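Local coordinates for lipoprotein (Colwellia psychrerythraea, PDB 3O0Y) that is of unknown function but, as a putative lipoprotein of the DUF885 family in the peptidase MA clan, is probably related to zinc-dependent peptidases, at residues V386-F391 with G415-N420. Numbering follows the deposited sequence.
Sequences VEVKSF and GIYWIN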
ATOM      1  N   VAL A 386       8.696 -10.808 -11.364  1.00 10.53           N
ATOM      2  CA  VAL A 386       8.274  -9.436 -11.413  1.00  9.52           C
ATOM      3  C   VAL A 386       8.504  -8.800 -12.787  1.00  9.51           C
ATOM      4  O   VAL A 386       9.400  -9.213 -13.531  1.00  9.76           O
ATOM      5  CB  VAL A 386       9.074  -8.610 -10.345  1.00  9.72           C
ATOM      6  CG1 VAL A 386      10.569  -8.473 -10.727  1.00  8.93           C
ATOM      7  CG2 VAL A 386       8.476  -7.232 -10.131  1.00  9.33           C
ATOM      8  N   GLU A 387       7.674  -7.841 -13.112  1.00  9.40           N
ATOM      9  CA  GLU A 387       7.822  -7.068 -14.332  1.00 11.94           C
ATOM     10  C   GLU A 387       7.858  -5.579 -13.989  1.00 11.59           C
ATOM     11  O   GLU A 387       7.267  -5.159 -13.015  1.00 11.46           O
ATOM     12  CB  GLU A 387       6.677  -7.333 -15.303  1.00 12.73           C
ATOM     13  CG  GLU A 387       6.704  -8.796 -15.766  1.00 22.16           C
ATOM     14  CD  GLU A 387       5.742  -9.123 -16.920  1.00 29.38           C
ATOM     15  OE1 GLU A 387       5.102  -8.173 -17.508  1.00 26.22           O
ATOM     16  OE2 GLU A 387       5.618 -10.362 -17.153  1.00 34.49           O
ATOM     17  N   VAL A 388       8.557  -4.809 -14.811  1.00  9.36           N
ATOM     18  CA  VAL A 388       8.663  -3.354 -14.603  1.00  9.70           C
ATOM     19  C   VAL A 388       7.808  -2.613 -15.642  1.00 11.18           C
ATOM     20  O   VAL A 388       7.955  -2.913 -16.874  1.00  9.10           O
ATOM     21  CB  VAL A 388      10.112  -2.908 -14.727  1.00 10.20           C
ATOM     22  CG1 VAL A 388      10.237  -1.350 -14.590  1.00  8.39           C
ATOM     23  CG2 VAL A 388      11.009  -3.622 -13.669  1.00 11.07           C
ATOM     24  N   LYS A 389       6.976  -1.642 -15.222  1.00  8.46           N
ATOM     25  CA  LYS A 389       6.160  -0.796 -16.086  1.00 10.40           C
ATOM     26  C   LYS A 389       6.241   0.662 -15.635  1.00 10.72           C
ATOM     27  O   LYS A 389       6.388   0.924 -14.466  1.00 10.01           O
ATOM     28  CB  LYS A 389       4.689  -1.172 -16.041  1.00  9.59           C
ATOM     29  CG  LYS A 389       4.374  -2.532 -16.680  1.00 15.87           C
ATOM     30  CD  LYS A 389       2.823  -2.845 -16.709  1.00 23.27           C
ATOM     31  CE  LYS A 389       2.041  -2.068 -17.779  1.00 30.46           C
ATOM     32  NZ  LYS A 389       0.524  -2.480 -18.001  1.00 33.92           N
ATOM     33  N   SER A 390       6.136   1.587 -16.596  1.00  9.07           N
ATOM     34  CA  SER A 390       6.061   2.996 -16.256  1.00 10.61           C
ATOM     35  C   SER A 390       4.604   3.316 -15.998  1.00 10.22           C
ATOM     36  O   SER A 390       3.719   2.763 -16.669  1.00 13.65           O
ATOM     37  CB  SER A 390       6.687   3.883 -17.350  1.00 12.27           C
ATOM     38  OG  SER A 390       6.098   3.615 -18.603  1.00 12.74           O
ATOM     39  N   PHE A 391       4.307   4.240 -15.096  1.00  9.63           N
ATOM     40  CA  PHE A 391       2.964   4.734 -14.987  1.00 11.36           C
ATOM     41  C   PHE A 391       2.570   5.391 -16.308  1.00 12.14           C
ATOM     42  O   PHE A 391       3.366   6.069 -16.940  1.00 11.70           O
ATOM     43  CB  PHE A 391       2.811   5.762 -13.879  1.00 10.36           C
ATOM     44  CG  PHE A 391       2.838   5.206 -12.510  1.00 11.83           C
ATOM     45  CD1 PHE A 391       1.743   4.547 -11.995  1.00 13.94           C
ATOM     46  CD2 PHE A 391       3.910   5.375 -11.687  1.00 11.33           C
ATOM     47  CE1 PHE A 391       1.725   4.099 -10.689  1.00 12.51           C
ATOM     48  CE2 PHE A 391       3.912   4.877 -10.385  1.00 11.50           C
ATOM     49  CZ  PHE A 391       2.831   4.243  -9.884  1.00 12.59           C
ATOM     50  N   GLY A 415       3.318  -9.694 -10.901  1.00 10.92           N
ATOM     51  CA  GLY A 415       3.571  -8.569 -10.016  1.00  9.31           C
ATOM     52  C   GLY A 415       4.317  -7.506 -10.775  1.00  7.02           C
ATOM     53  O   GLY A 415       5.151  -7.826 -11.630  1.00  8.60           O
ATOM     54  N   ILE A 416       4.000  -6.244 -10.506  1.00  6.72           N
ATOM     55  CA  ILE A 416       4.602  -5.129 -11.254  1.00  6.97           C
ATOM     56  C   ILE A 416       5.190  -4.072 -10.351  1.00  6.79           C
ATOM     57  O   ILE A 416       4.541  -3.576  -9.417  1.00  6.40           O
ATOM     58  CB  ILE A 416       3.518  -4.454 -12.165  1.00  6.61           C
ATOM     59  CG1 ILE A 416       2.935  -5.521 -13.146  1.00 10.09           C
ATOM     60  CG2 ILE A 416       4.084  -3.239 -12.945  1.00  7.52           C
ATOM     61  CD1 ILE A 416       1.598  -5.075 -13.726  1.00 12.96           C
ATOM     62  N   TYR A 417       6.420  -3.716 -10.680  1.00  6.48           N
ATOM     63  CA  TYR A 417       7.121  -2.579 -10.174  1.00  4.99           C
ATOM     64  C   TYR A 417       6.829  -1.453 -11.147  1.00  5.87           C
ATOM     65  O   TYR A 417       7.253  -1.452 -12.285  1.00  6.90           O
ATOM     66  CB  TYR A 417       8.612  -2.910 -10.033  1.00  6.16           C
ATOM     67  CG  TYR A 417       9.596  -1.753  -9.828  1.00  3.63           C
ATOM     68  CD1 TYR A 417       9.233  -0.528  -9.350  1.00  5.67           C
ATOM     69  CD2 TYR A 417      10.942  -1.995 -10.007  1.00  7.12           C
ATOM     70  CE1 TYR A 417      10.186   0.475  -9.147  1.00  5.02           C
ATOM     71  CE2 TYR A 417      11.879  -0.971  -9.837  1.00  5.78           C
ATOM     72  CZ  TYR A 417      11.494   0.236  -9.381  1.00  8.91           C
ATOM     73  OH  TYR A 417      12.423   1.228  -9.172  1.00  7.18           O
ATOM     74  N   TRP A 418       6.030  -0.510 -10.657  1.00  5.90           N
ATOM     75  CA  TRP A 418       5.704   0.669 -11.376  1.00  6.66           C
ATOM     76  C   TRP A 418       6.675   1.803 -11.072  1.00  6.29           C
ATOM     77  O   TRP A 418       6.989   2.087  -9.890  1.00  8.08           O
ATOM     78  CB  TRP A 418       4.340   1.172 -11.016  1.00  6.46           C
ATOM     79  CG  TRP A 418       3.249   0.252 -11.340  1.00  5.73           C
ATOM     80  CD1 TRP A 418       2.801  -0.740 -10.525  1.00  9.30           C
ATOM     81  CD2 TRP A 418       2.466   0.168 -12.557  1.00  7.18           C
ATOM     82  NE1 TRP A 418       1.756  -1.424 -11.135  1.00 12.53           N
ATOM     83  CE2 TRP A 418       1.547  -0.902 -12.386  1.00 11.97           C
ATOM     84  CE3 TRP A 418       2.471   0.863 -13.759  1.00 12.14           C
ATOM     85  CZ2 TRP A 418       0.638  -1.282 -13.386  1.00 14.61           C
ATOM     86  CZ3 TRP A 418       1.594   0.497 -14.773  1.00 13.83           C
ATOM     87  CH2 TRP A 418       0.658  -0.573 -14.563  1.00 14.81           C
ATOM     88  N   ILE A 419       7.150   2.434 -12.133  1.00  7.00           N
ATOM     89  CA  ILE A 419       8.049   3.588 -12.013  1.00  6.43           C
ATOM     90  C   ILE A 419       7.468   4.842 -12.654  1.00  7.93           C
ATOM     91  O   ILE A 419       6.913   4.763 -13.745  1.00  9.72           O
ATOM     92  CB  ILE A 419       9.457   3.203 -12.618  1.00  6.03           C
ATOM     93  CG1 ILE A 419      10.444   4.322 -12.379  1.00  8.30           C
ATOM     94  CG2 ILE A 419       9.340   2.840 -14.073  1.00  6.57           C
ATOM     95  CD1 ILE A 419      10.897   4.480 -10.933  1.00  9.59           C
ATOM     96  N   ASN A 420       7.583   6.005 -11.980  1.00  8.31           N
ATOM     97  CA  ASN A 420       7.073   7.276 -12.526  1.00  7.40           C
ATOM     98  C   ASN A 420       8.135   7.982 -13.348  1.00  9.44           C
ATOM     99  O   ASN A 420       9.178   8.381 -12.790  1.00  9.80           O
ATOM    100  CB  ASN A 420       6.681   8.184 -11.384  1.00  7.50           C
ATOM    101  CG  ASN A 420       5.811   9.290 -11.828  1.00  9.02           C
ATOM    102  OD1 ASN A 420       6.031   9.895 -12.866  1.00 10.53           O
ATOM    103  ND2 ASN A 420       4.779   9.584 -11.039  1.00 11.13           N
TER
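Lys-389 and Phe-391 both meet the indole of Trp-418 where strand 387-390 runs parallel to strand 416-419. Five backbone hydrogen bonds pair the two segments in parallel register, from Glu-387 N to Gly-415 O (2.9 Å) through to Phe-391 N to Ile-419 O (3.0 Å); in the last, the donor stands well above the carbonyl plane. Packing is tightest around Trp-418. Trp-418 CB sits over one face of the Phe-391 ring, 3.6 Å from Phe-391 CZ, in a CH-pi contact. The phenyl and the five-membered ring of the indole are nearly parallel, planes at 22°, but slid so far apart that they barely overlap. Asn-420 N lies at the edge of the phenyl, 3.7 Å from Phe-391 CD2, while Ala-399 and Pro-400 add further contacts. An alanine in place of Phe-391 would probably open a gap beside Trp-418 CB and Asn-420, leaving the tryptophan less firmly packed.

On the opposite surface of the sheet, Val-388 CG2 lies 4.0 Å from Tyr-417 CD2, and helices 353-373 and 432-439 pack there. The side of Trp-418 and Ile-416 is looser toward solvent, where exposed Glu-387 brings CB to 4.0 Å from Gly-415 O. Exposed Lys-389 instead runs alongside the indole, with CB over the six-membered ring and CE 3.8 Å from Trp-418 CH2. Trp-418 NE1 bonds to Thr-405 OG1 on strand 402-405, which joins the far edge of strand 416-419 antiparallel, and Arg-150 makes a cation-pi contact with the indole. The backbone bonds thus set the register of this edge strand, while the indole, covered on one face by Lys-389 CB and Ile-416 CG2 and tethered at its nitrogen, links all three strands of the small mixed sheet.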